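GH26C (PDB 6Q78) probably hydrolyses internal beta-1,4-mannosidic linkages of mannans, as expected of an endo-mannanase of glycoside hydrolase family 26. Local coordinates at residues A[117-121]-A[202-207]; A[158-163]-A[232-236]; A[249-254]-A[286-291]. One frame throughout, in Å; residues are numbered along the deposited sequence.

Contact 1 (A[117-121]-A[202-207]); sequences FMFIT and KIASFT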
loop_
_atom_site.group_PDB
_atom_site.type_symbol
_atom_site.label_atom_id
_atom_site.label_comp_id
_atom_site.label_asym_id
_atom_site.label_seq_id
_atom_site.Cartn_x
_atom_site.Cartn_y
_atom_site.Cartn_z
ATOM N N PHE A 117 -9.764 -1.329 -2.721
ATOM C CA PHE A 117 -10.783 -1.371 -3.778
ATOM C C PHE A 117 -11.782 -2.522 -3.645
ATOM O O PHE A 117 -12.777 -2.534 -4.390
ATOM C CB PHE A 117 -10.129 -1.410 -5.163
ATOM C CG PHE A 117 -9.689 -0.056 -5.657
ATOM C CD1 PHE A 117 -10.639 0.922 -5.938
ATOM C CD2 PHE A 117 -8.352 0.226 -5.877
ATOM C CE1 PHE A 117 -10.253 2.190 -6.397
ATOM C CE2 PHE A 117 -7.930 1.515 -6.342
ATOM C CZ PHE A 117 -8.929 2.485 -6.600
ATOM N N MET A 118 -11.564 -3.462 -2.714
ATOM C CA MET A 118 -12.438 -4.632 -2.518
ATOM C C MET A 118 -13.943 -4.351 -2.659
ATOM O O MET A 118 -14.634 -4.965 -3.495
ATOM C CB MET A 118 -12.128 -5.184 -1.129
ATOM C CG MET A 118 -13.010 -6.367 -0.730
ATOM S SD MET A 118 -12.542 -7.009 0.916
ATOM C CE MET A 118 -12.729 -5.624 2.043
ATOM N N PHE A 119 -14.495 -3.482 -1.812
ATOM C CA PHE A 119 -15.938 -3.272 -1.855
ATOM C C PHE A 119 -16.342 -2.414 -3.060
ATOM O O PHE A 119 -17.499 -2.483 -3.510
ATOM C CB PHE A 119 -16.381 -2.622 -0.530
ATOM C CG PHE A 119 -16.327 -3.559 0.698
ATOM C CD1 PHE A 119 -16.577 -4.928 0.583
ATOM C CD2 PHE A 119 -15.900 -3.059 1.917
ATOM C CE1 PHE A 119 -16.501 -5.774 1.696
ATOM C CE2 PHE A 119 -15.853 -3.905 3.045
ATOM C CZ PHE A 119 -16.121 -5.252 2.913
ATOM N N ILE A 120 -15.423 -1.602 -3.583
ATOM C CA ILE A 120 -15.718 -0.762 -4.730
ATOM C C ILE A 120 -15.923 -1.606 -5.976
ATOM O O ILE A 120 -16.691 -1.216 -6.880
ATOM C CB ILE A 120 -14.581 0.268 -4.853
ATOM C CG1 ILE A 120 -14.574 1.152 -3.588
ATOM C CG2 ILE A 120 -14.691 1.104 -6.134
ATOM C CD1 ILE A 120 -13.310 2.003 -3.459
ATOM N N THR A 121 -15.279 -2.771 -6.050
ATOM C CA THR A 121 -15.371 -3.615 -7.242
ATOM C C THR A 121 -16.247 -4.846 -7.030
ATOM O O THR A 121 -16.291 -5.741 -7.893
ATOM C CB THR A 121 -13.994 -4.084 -7.738
ATOM O OG1 THR A 121 -13.362 -4.899 -6.730
ATOM C CG2 THR A 121 -13.114 -2.877 -8.082
ATOM N N LYS A 202 -14.384 0.428 -13.363
ATOM C CA LYS A 202 -14.925 0.935 -12.097
ATOM C C LYS A 202 -13.826 1.563 -11.245
ATOM O O LYS A 202 -14.019 2.644 -10.675
ATOM C CB LYS A 202 -15.593 -0.211 -11.316
ATOM C CG LYS A 202 -16.153 0.199 -9.946
ATOM C CD LYS A 202 -17.237 1.292 -10.111
ATOM C CE LYS A 202 -17.613 1.917 -8.754
ATOM N NZ LYS A 202 -18.235 0.904 -7.828
ATOM N N ILE A 203 -12.649 0.929 -11.164
ATOM C CA ILE A 203 -11.531 1.558 -10.466
ATOM C C ILE A 203 -11.221 2.923 -11.073
ATOM O O ILE A 203 -10.977 3.902 -10.351
ATOM C CB ILE A 203 -10.304 0.626 -10.481
ATOM C CG1 ILE A 203 -10.553 -0.537 -9.497
ATOM C CG2 ILE A 203 -9.011 1.425 -10.105
ATOM C CD1 ILE A 203 -9.453 -1.581 -9.512
ATOM N N ALA A 204 -11.203 3.010 -12.407
ATOM C CA ALA A 204 -10.868 4.275 -13.061
ATOM C C ALA A 204 -11.912 5.343 -12.785
ATOM O O ALA A 204 -11.554 6.498 -12.503
ATOM C CB ALA A 204 -10.714 4.053 -14.564
ATOM N N SER A 205 -13.206 5.003 -12.883
ATOM C CA SER A 205 -14.231 6.013 -12.656
ATOM C C SER A 205 -14.210 6.476 -11.204
ATOM O O SER A 205 -14.340 7.684 -10.927
ATOM C CB SER A 205 -15.611 5.511 -13.087
ATOM O OG SER A 205 -16.052 4.476 -12.252
ATOM N N PHE A 206 -13.988 5.554 -10.260
ATOM C CA PHE A 206 -13.872 5.981 -8.871
ATOM C C PHE A 206 -12.667 6.889 -8.702
ATOM O O PHE A 206 -12.746 7.945 -8.046
ATOM C CB PHE A 206 -13.752 4.751 -7.950
ATOM C CG PHE A 206 -13.573 5.091 -6.499
ATOM C CD1 PHE A 206 -12.307 5.275 -5.961
ATOM C CD2 PHE A 206 -14.680 5.276 -5.679
ATOM C CE1 PHE A 206 -12.157 5.576 -4.611
ATOM C CE2 PHE A 206 -14.529 5.609 -4.341
ATOM C CZ PHE A 206 -13.286 5.756 -3.805
ATOM N N THR A 207 -11.520 6.459 -9.231
ATOM C CA THR A 207 -10.293 7.230 -9.023
ATOM C C THR A 207 -10.388 8.626 -9.650
ATOM O O THR A 207 -9.945 9.625 -9.047
ATOM C CB THR A 207 -9.126 6.436 -9.604
ATOM O OG1 THR A 207 -8.985 5.198 -8.890
ATOM C CG2 THR A 207 -7.802 7.209 -9.473
#
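Helix residues 202-207 meet the loop 117-121 through four side chains, with K202 supplying the polar end. Its CB points toward the loop, and the chain carries NZ to 2.8 Å from I120 O, a hydrogen bond to a backbone carbonyl; the ammonium also forms a salt bridge with E137 on helix 132-150. I203 follows with two apolar contacts. Its CG2 lies 4.0 Å from the centroid of the F117 ring and 24° off the normal, a CH-pi contact over the face, while its CG1 is 3.7 Å from T121 CG2. The partners belong to a (beta/alpha)8, or TIM, barrel: 117-121 continues directly from the C-terminal end of strand 112-116. Helix 193-208, which contains 202-207, is the second of two helices between strands 153-157 and 220-223. One helical turn beyond K202, F206 offers a ring face to I120, whose CD1 sits 3.8 Å from the ring centroid at 13° off the normal. F206 also meets F117 obliquely, CD1 to CE1 at 3.7 Å, with the planes at 85°. At T207, OG1 donates to I203 O at 2.8 Å within the helix and lies 3.6 Å from F117 CZ, near the plane of that ring.

Contact 2 (A[158-163]-A[232-236]); sequences WHFREP and WFWWG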
loop_
_atom_site.group_PDB
_atom_site.type_symbol
_atom_site.label_atom_id
_atom_site.label_comp_id
_atom_site.label_asym_id
_atom_site.label_seq_id
_atom_site.Cartn_x
_atom_site.Cartn_y
_atom_site.Cartn_z
ATOM N N TRP A 158 -6.031 -4.021 -3.299
ATOM C CA TRP A 158 -7.236 -4.541 -3.947
ATOM C C TRP A 158 -7.393 -6.014 -3.597
ATOM O O TRP A 158 -6.795 -6.887 -4.250
ATOM C CB TRP A 158 -7.115 -4.345 -5.446
ATOM C CG TRP A 158 -8.367 -4.699 -6.194
ATOM C CD1 TRP A 158 -9.634 -4.872 -5.673
ATOM C CD2 TRP A 158 -8.500 -4.844 -7.610
ATOM N NE1 TRP A 158 -10.543 -5.153 -6.691
ATOM C CE2 TRP A 158 -9.863 -5.129 -7.888
ATOM C CE3 TRP A 158 -7.596 -4.791 -8.665
ATOM C CZ2 TRP A 158 -10.328 -5.316 -9.181
ATOM C CZ3 TRP A 158 -8.066 -5.014 -9.961
ATOM C CH2 TRP A 158 -9.407 -5.266 -10.199
ATOM N N HIS A 159 -8.235 -6.297 -2.589
ATOM C CA HIS A 159 -8.594 -7.682 -2.300
ATOM C C HIS A 159 -9.724 -8.046 -3.256
ATOM O O HIS A 159 -10.926 -7.941 -2.953
ATOM C CB HIS A 159 -8.949 -7.873 -0.833
ATOM C CG HIS A 159 -7.756 -7.875 0.072
ATOM N ND1 HIS A 159 -7.194 -6.710 0.558
ATOM C CD2 HIS A 159 -7.032 -8.897 0.602
ATOM C CE1 HIS A 159 -6.158 -7.016 1.326
ATOM N NE2 HIS A 159 -6.025 -8.333 1.353
ATOM N N PHE A 160 -9.302 -8.439 -4.466
ATOM C CA PHE A 160 -10.176 -8.663 -5.622
ATOM C C PHE A 160 -10.732 -10.082 -5.570
ATOM O O PHE A 160 -9.990 -11.055 -5.667
ATOM C CB PHE A 160 -9.304 -8.402 -6.856
ATOM C CG PHE A 160 -9.980 -8.617 -8.214
ATOM C CD1 PHE A 160 -11.348 -8.527 -8.370
ATOM C CD2 PHE A 160 -9.193 -8.849 -9.334
ATOM C CE1 PHE A 160 -11.924 -8.702 -9.641
ATOM C CE2 PHE A 160 -9.762 -9.066 -10.574
ATOM C CZ PHE A 160 -11.125 -9.001 -10.729
ATOM N N ARG A 161 -12.033 -10.197 -5.339
ATOM C CA ARG A 161 -12.648 -11.520 -5.294
ATOM C C ARG A 161 -12.558 -12.168 -6.668
ATOM O O ARG A 161 -12.732 -11.517 -7.700
ATOM C CB ARG A 161 -14.099 -11.426 -4.794
ATOM C CG ARG A 161 -14.147 -10.955 -3.345
ATOM C CD ARG A 161 -15.560 -10.693 -2.852
ATOM N NE ARG A 161 -15.502 -9.839 -1.675
ATOM C CZ ARG A 161 -15.330 -10.259 -0.432
ATOM N NH1 ARG A 161 -15.204 -11.550 -0.165
ATOM N NH2 ARG A 161 -15.256 -9.349 0.556
ATOM N N GLU A 162 -12.304 -13.468 -6.676
ATOM C CA GLU A 162 -11.995 -14.157 -7.909
ATOM C C GLU A 162 -13.193 -14.098 -8.856
ATOM O O GLU A 162 -14.346 -14.032 -8.413
ATOM C CB GLU A 162 -11.579 -15.606 -7.615
ATOM C CG GLU A 162 -12.713 -16.545 -7.102
ATOM C CD GLU A 162 -13.640 -16.989 -8.205
ATOM O OE1 GLU A 162 -14.859 -17.240 -7.924
ATOM O OE2 GLU A 162 -13.150 -17.112 -9.351
ATOM N N PRO A 163 -12.941 -14.140 -10.169
ATOM C CA PRO A 163 -13.958 -13.689 -11.140
ATOM C C PRO A 163 -15.077 -14.674 -11.439
ATOM O O PRO A 163 -16.138 -14.240 -11.926
ATOM C CB PRO A 163 -13.130 -13.423 -12.420
ATOM C CG PRO A 163 -11.988 -14.406 -12.287
ATOM C CD PRO A 163 -11.636 -14.336 -10.804
ATOM N N TRP A 232 -1.732 -17.620 -0.755
ATOM C CA TRP A 232 -3.012 -17.371 -0.111
ATOM C C TRP A 232 -3.977 -16.583 -0.979
ATOM O O TRP A 232 -5.176 -16.581 -0.674
ATOM C CB TRP A 232 -2.857 -16.673 1.244
ATOM C CG TRP A 232 -1.856 -15.513 1.280
ATOM C CD1 TRP A 232 -2.140 -14.173 1.082
ATOM C CD2 TRP A 232 -0.464 -15.590 1.628
ATOM N NE1 TRP A 232 -0.980 -13.424 1.232
ATOM C CE2 TRP A 232 0.053 -14.264 1.575
ATOM C CE3 TRP A 232 0.404 -16.648 1.937
ATOM C CZ2 TRP A 232 1.389 -13.978 1.849
ATOM C CZ3 TRP A 232 1.736 -16.356 2.207
ATOM C CH2 TRP A 232 2.215 -15.031 2.143
ATOM N N PHE A 233 -3.501 -15.934 -2.035
ATOM C CA PHE A 233 -4.346 -15.263 -3.026
ATOM C C PHE A 233 -4.252 -15.996 -4.357
ATOM O O PHE A 233 -3.243 -16.659 -4.652
ATOM C CB PHE A 233 -3.853 -13.809 -3.280
ATOM C CG PHE A 233 -3.956 -12.890 -2.089
ATOM C CD1 PHE A 233 -5.124 -12.837 -1.344
ATOM C CD2 PHE A 233 -2.883 -12.089 -1.721
ATOM C CE1 PHE A 233 -5.249 -11.977 -0.271
ATOM C CE2 PHE A 233 -3.000 -11.227 -0.642
ATOM C CZ PHE A 233 -4.180 -11.175 0.092
ATOM N N TRP A 234 -5.295 -15.843 -5.192
ATOM C CA TRP A 234 -5.363 -16.582 -6.457
ATOM C C TRP A 234 -4.405 -16.035 -7.513
ATOM O O TRP A 234 -4.159 -16.716 -8.521
ATOM C CB TRP A 234 -6.818 -16.652 -6.950
ATOM C CG TRP A 234 -7.526 -15.351 -7.037
ATOM C CD1 TRP A 234 -8.333 -14.782 -6.069
ATOM C CD2 TRP A 234 -7.502 -14.407 -8.132
ATOM N NE1 TRP A 234 -8.817 -13.568 -6.507
ATOM C CE2 TRP A 234 -8.310 -13.304 -7.756
ATOM C CE3 TRP A 234 -6.841 -14.372 -9.363
ATOM C CZ2 TRP A 234 -8.527 -12.195 -8.583
ATOM C CZ3 TRP A 234 -7.038 -13.265 -10.194
ATOM C CH2 TRP A 234 -7.875 -12.169 -9.787
ATOM N N TRP A 235 -3.834 -14.849 -7.301
ATOM C CA TRP A 235 -2.758 -14.358 -8.143
ATOM C C TRP A 235 -1.385 -14.829 -7.653
ATOM O O TRP A 235 -0.369 -14.343 -8.150
ATOM C CB TRP A 235 -2.822 -12.829 -8.256
ATOM C CG TRP A 235 -2.895 -12.126 -6.945
ATOM C CD1 TRP A 235 -1.829 -11.727 -6.148
ATOM C CD2 TRP A 235 -4.077 -11.649 -6.279
ATOM N NE1 TRP A 235 -2.298 -11.082 -5.012
ATOM C CE2 TRP A 235 -3.663 -10.985 -5.085
ATOM C CE3 TRP A 235 -5.439 -11.710 -6.580
ATOM C CZ2 TRP A 235 -4.575 -10.420 -4.174
ATOM C CZ3 TRP A 235 -6.356 -11.151 -5.684
ATOM C CH2 TRP A 235 -5.920 -10.505 -4.481
ATOM N N GLY A 236 -1.348 -15.763 -6.709
ATOM C CA GLY A 236 -0.104 -16.271 -6.162
ATOM C C GLY A 236 0.652 -17.210 -7.090
ATOM O O GLY A 236 0.173 -17.693 -8.114
#
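W234 and W235, neighbours in a type I turn from F233 to G236, share a p chi1 (52° in both) but have opposite chi2 values, -94° and 87°, so their indoles turn different edges to the same carbonyl. W234 NE1 donates to F160 O at 2.9 Å with an N-H...O angle of 145°, whereas W235 brings CZ3 to 3.6 Å from F160 O, near its ring plane; its own NE1 bonds H226 O. F160 presents its ring face to the edge of the W234 six-membered ring in an offset edge-to-face pair, centroids 5.4 Å apart and planes at 65°. E162 CB lies 3.8 Å from the centroid of the W234 five-membered ring, 18° off the normal, and p chi1 and chi2 turn the carboxylate away to the backbone nitrogens of F164 and E165. H159 meets F233 obliquely, NE2 to CZ 3.6 Å. These loops follow adjacent barrel strands at the C-terminal side, where TIM-barrel hydrolases place their active site; H159, held through ND1 by D116, hydrogen-bonds through NE2 a Tris probably from the crystallisation liquor, consistent with a pocket there.

Contact 3 (A[249-254]-A[286-291]); sequences WQFTVT and PGDDFV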
loop_
_atom_site.group_PDB
_atom_site.type_symbol
_atom_site.label_atom_id
_atom_site.label_comp_id
_atom_site.label_asym_id
_atom_site.label_seq_id
_atom_site.Cartn_x
_atom_site.Cartn_y
_atom_site.Cartn_z
ATOM N N TRP A 249 0.081 -7.666 -15.064
ATOM C CA TRP A 249 0.506 -6.356 -14.583
ATOM C C TRP A 249 0.597 -5.348 -15.726
ATOM O O TRP A 249 0.130 -4.208 -15.602
ATOM C CB TRP A 249 1.853 -6.471 -13.877
ATOM C CG TRP A 249 1.770 -6.138 -12.407
ATOM C CD1 TRP A 249 1.436 -7.002 -11.408
ATOM C CD2 TRP A 249 1.978 -4.857 -11.771
ATOM N NE1 TRP A 249 1.450 -6.357 -10.194
ATOM C CE2 TRP A 249 1.776 -5.044 -10.389
ATOM C CE3 TRP A 249 2.372 -3.577 -12.232
ATOM C CZ2 TRP A 249 1.926 -4.003 -9.476
ATOM C CZ3 TRP A 249 2.487 -2.576 -11.339
ATOM C CH2 TRP A 249 2.296 -2.792 -9.981
ATOM N N GLN A 250 1.230 -5.741 -16.841
ATOM C CA GLN A 250 1.422 -4.793 -17.934
ATOM C C GLN A 250 0.091 -4.427 -18.575
ATOM O O GLN A 250 -0.145 -3.256 -18.908
ATOM C CB GLN A 250 2.415 -5.337 -18.957
ATOM C CG GLN A 250 3.805 -5.526 -18.348
ATOM C CD GLN A 250 4.789 -6.076 -19.349
ATOM O OE1 GLN A 250 4.406 -6.581 -20.405
ATOM N NE2 GLN A 250 6.079 -6.003 -19.010
ATOM N N PHE A 251 -0.787 -5.415 -18.771
ATOM C CA PHE A 251 -2.110 -5.107 -19.287
ATOM C C PHE A 251 -2.825 -4.129 -18.370
ATOM O O PHE A 251 -3.443 -3.154 -18.843
ATOM C CB PHE A 251 -2.970 -6.362 -19.433
ATOM C CG PHE A 251 -4.366 -6.033 -19.789
ATOM C CD1 PHE A 251 -4.700 -5.783 -21.113
ATOM C CD2 PHE A 251 -5.334 -5.928 -18.805
ATOM C CE1 PHE A 251 -5.987 -5.414 -21.438
ATOM C CE2 PHE A 251 -6.621 -5.554 -19.125
ATOM C CZ PHE A 251 -6.949 -5.298 -20.435
ATOM N N THR A 252 -2.729 -4.347 -17.057
ATOM C CA THR A 252 -3.482 -3.530 -16.108
ATOM C C THR A 252 -2.986 -2.094 -16.111
ATOM O O THR A 252 -3.788 -1.146 -16.140
ATOM C CB THR A 252 -3.355 -4.145 -14.714
ATOM O OG1 THR A 252 -3.937 -5.452 -14.748
ATOM C CG2 THR A 252 -4.096 -3.334 -13.685
ATOM N N VAL A 253 -1.664 -1.910 -16.045
ATOM C CA VAL A 253 -1.144 -0.538 -16.059
ATOM C C VAL A 253 -1.550 0.182 -17.339
ATOM O O VAL A 253 -2.001 1.339 -17.312
ATOM C CB VAL A 253 0.378 -0.564 -15.875
ATOM C CG1 VAL A 253 0.975 0.826 -16.123
ATOM C CG2 VAL A 253 0.687 -1.037 -14.462
ATOM N N THR A 254 -1.361 -0.476 -18.493
ATOM C CA THR A 254 -1.648 0.183 -19.756
ATOM C C THR A 254 -3.130 0.477 -19.908
ATOM O O THR A 254 -3.508 1.534 -20.431
ATOM C CB THR A 254 -1.109 -0.697 -20.881
ATOM O OG1 THR A 254 0.324 -0.787 -20.749
ATOM C CG2 THR A 254 -1.458 -0.146 -22.261
ATOM N N PRO A 286 7.430 -6.616 -13.367
ATOM C CA PRO A 286 6.994 -6.389 -14.742
ATOM C C PRO A 286 7.795 -5.357 -15.509
ATOM O O PRO A 286 7.518 -5.151 -16.695
ATOM C CB PRO A 286 5.547 -5.927 -14.569
ATOM C CG PRO A 286 5.577 -5.199 -13.261
ATOM C CD PRO A 286 6.479 -6.053 -12.387
ATOM N N GLY A 287 8.792 -4.726 -14.899
ATOM C CA GLY A 287 9.587 -3.799 -15.671
ATOM C C GLY A 287 9.544 -2.394 -15.137
ATOM O O GLY A 287 8.530 -1.966 -14.591
ATOM N N ASP A 288 10.641 -1.656 -15.356
ATOM C CA ASP A 288 10.738 -0.290 -14.852
ATOM C C ASP A 288 9.704 0.637 -15.481
ATOM O O ASP A 288 9.366 1.661 -14.888
ATOM C CB ASP A 288 12.134 0.279 -15.148
ATOM C CG ASP A 288 13.250 -0.372 -14.326
ATOM O OD1 ASP A 288 12.984 -1.034 -13.306
ATOM O OD2 ASP A 288 14.438 -0.189 -14.723
ATOM N N ASP A 289 9.227 0.332 -16.692
ATOM C CA ASP A 289 8.168 1.137 -17.310
ATOM C C ASP A 289 6.797 0.943 -16.661
ATOM O O ASP A 289 5.841 1.629 -17.049
ATOM C CB ASP A 289 8.044 0.800 -18.805
ATOM C CG ASP A 289 9.261 1.210 -19.591
ATOM O OD1 ASP A 289 9.435 0.703 -20.714
ATOM O OD2 ASP A 289 10.041 2.034 -19.078
ATOM N N PHE A 290 6.678 0.053 -15.688
ATOM C CA PHE A 290 5.383 -0.336 -15.152
ATOM C C PHE A 290 5.260 -0.158 -13.647
ATOM O O PHE A 290 4.171 -0.370 -13.110
ATOM C CB PHE A 290 5.108 -1.805 -15.528
ATOM C CG PHE A 290 4.926 -2.008 -16.989
ATOM C CD1 PHE A 290 3.713 -1.699 -17.596
ATOM C CD2 PHE A 290 5.984 -2.430 -17.786
ATOM C CE1 PHE A 290 3.552 -1.842 -18.971
ATOM C CE2 PHE A 290 5.809 -2.597 -19.155
ATOM C CZ PHE A 290 4.601 -2.291 -19.743
ATOM N N VAL A 291 6.320 0.259 -12.957
ATOM C CA VAL A 291 6.322 0.311 -11.497
ATOM C C VAL A 291 6.923 1.646 -11.072
ATOM O O VAL A 291 7.991 2.024 -11.568
ATOM C CB VAL A 291 7.141 -0.847 -10.900
ATOM C CG1 VAL A 291 7.293 -0.641 -9.402
ATOM C CG2 VAL A 291 6.479 -2.192 -11.201
#
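F290 lies at the middle of this interface, with 107 Å² covered by the helix. Q250 CG sits over one face of its ring, 3.5 Å from the centroid and 8° off the normal, a CH-pi contact made by the aliphatic part of the glutamine. V253 CB reaches F290 CD1 at 3.9 Å near the ring plane. Beside it, W249 packs CE3 against P286 CG at 3.7 Å and CZ3 against V291 CG2 at 4.0 Å, joining helix 242-259 to the loop that enters strand 293-298 of the TIM barrel. Within that loop a type I turn from G287 to F290 presents the F290 ring to the helix. Toward the edge, T254 OG1 comes within 3.8 Å of F290 CE1, and Q250 NE2 donates to P286 O at 2.9 Å with an N-H...O angle of 156°. One hydrogen bond crosses the interface, and F290 O, buried 3.3 Å from W249 CZ3, has no polar partner, so cohesion rests chiefly on apolar and CH-pi contacts.

Contacts 1 and 2 interlock, their segments alternating along the chain. Their centres are 15 Å apart, yet T121 OG1 lies 2.8 Å from W158 NE1, a probable hydrogen bond, and F117 CB lies 3.5 Å from W158 CD1. D116 ties them from the strand end, one carboxylate oxygen bonding M118 N and the other H159 ND1. Contact 2 is the one that reaches the ligand, the nearest atoms of the H159 side chain and the bound Tris being about 3 Å apart; that molecule may mark the substrate pocket. Contact 3 touches neither: its centre is about 19 Å from that of contact 1 and 18 Å from that of contact 2, with nearest atoms about 7 and 6 Å away.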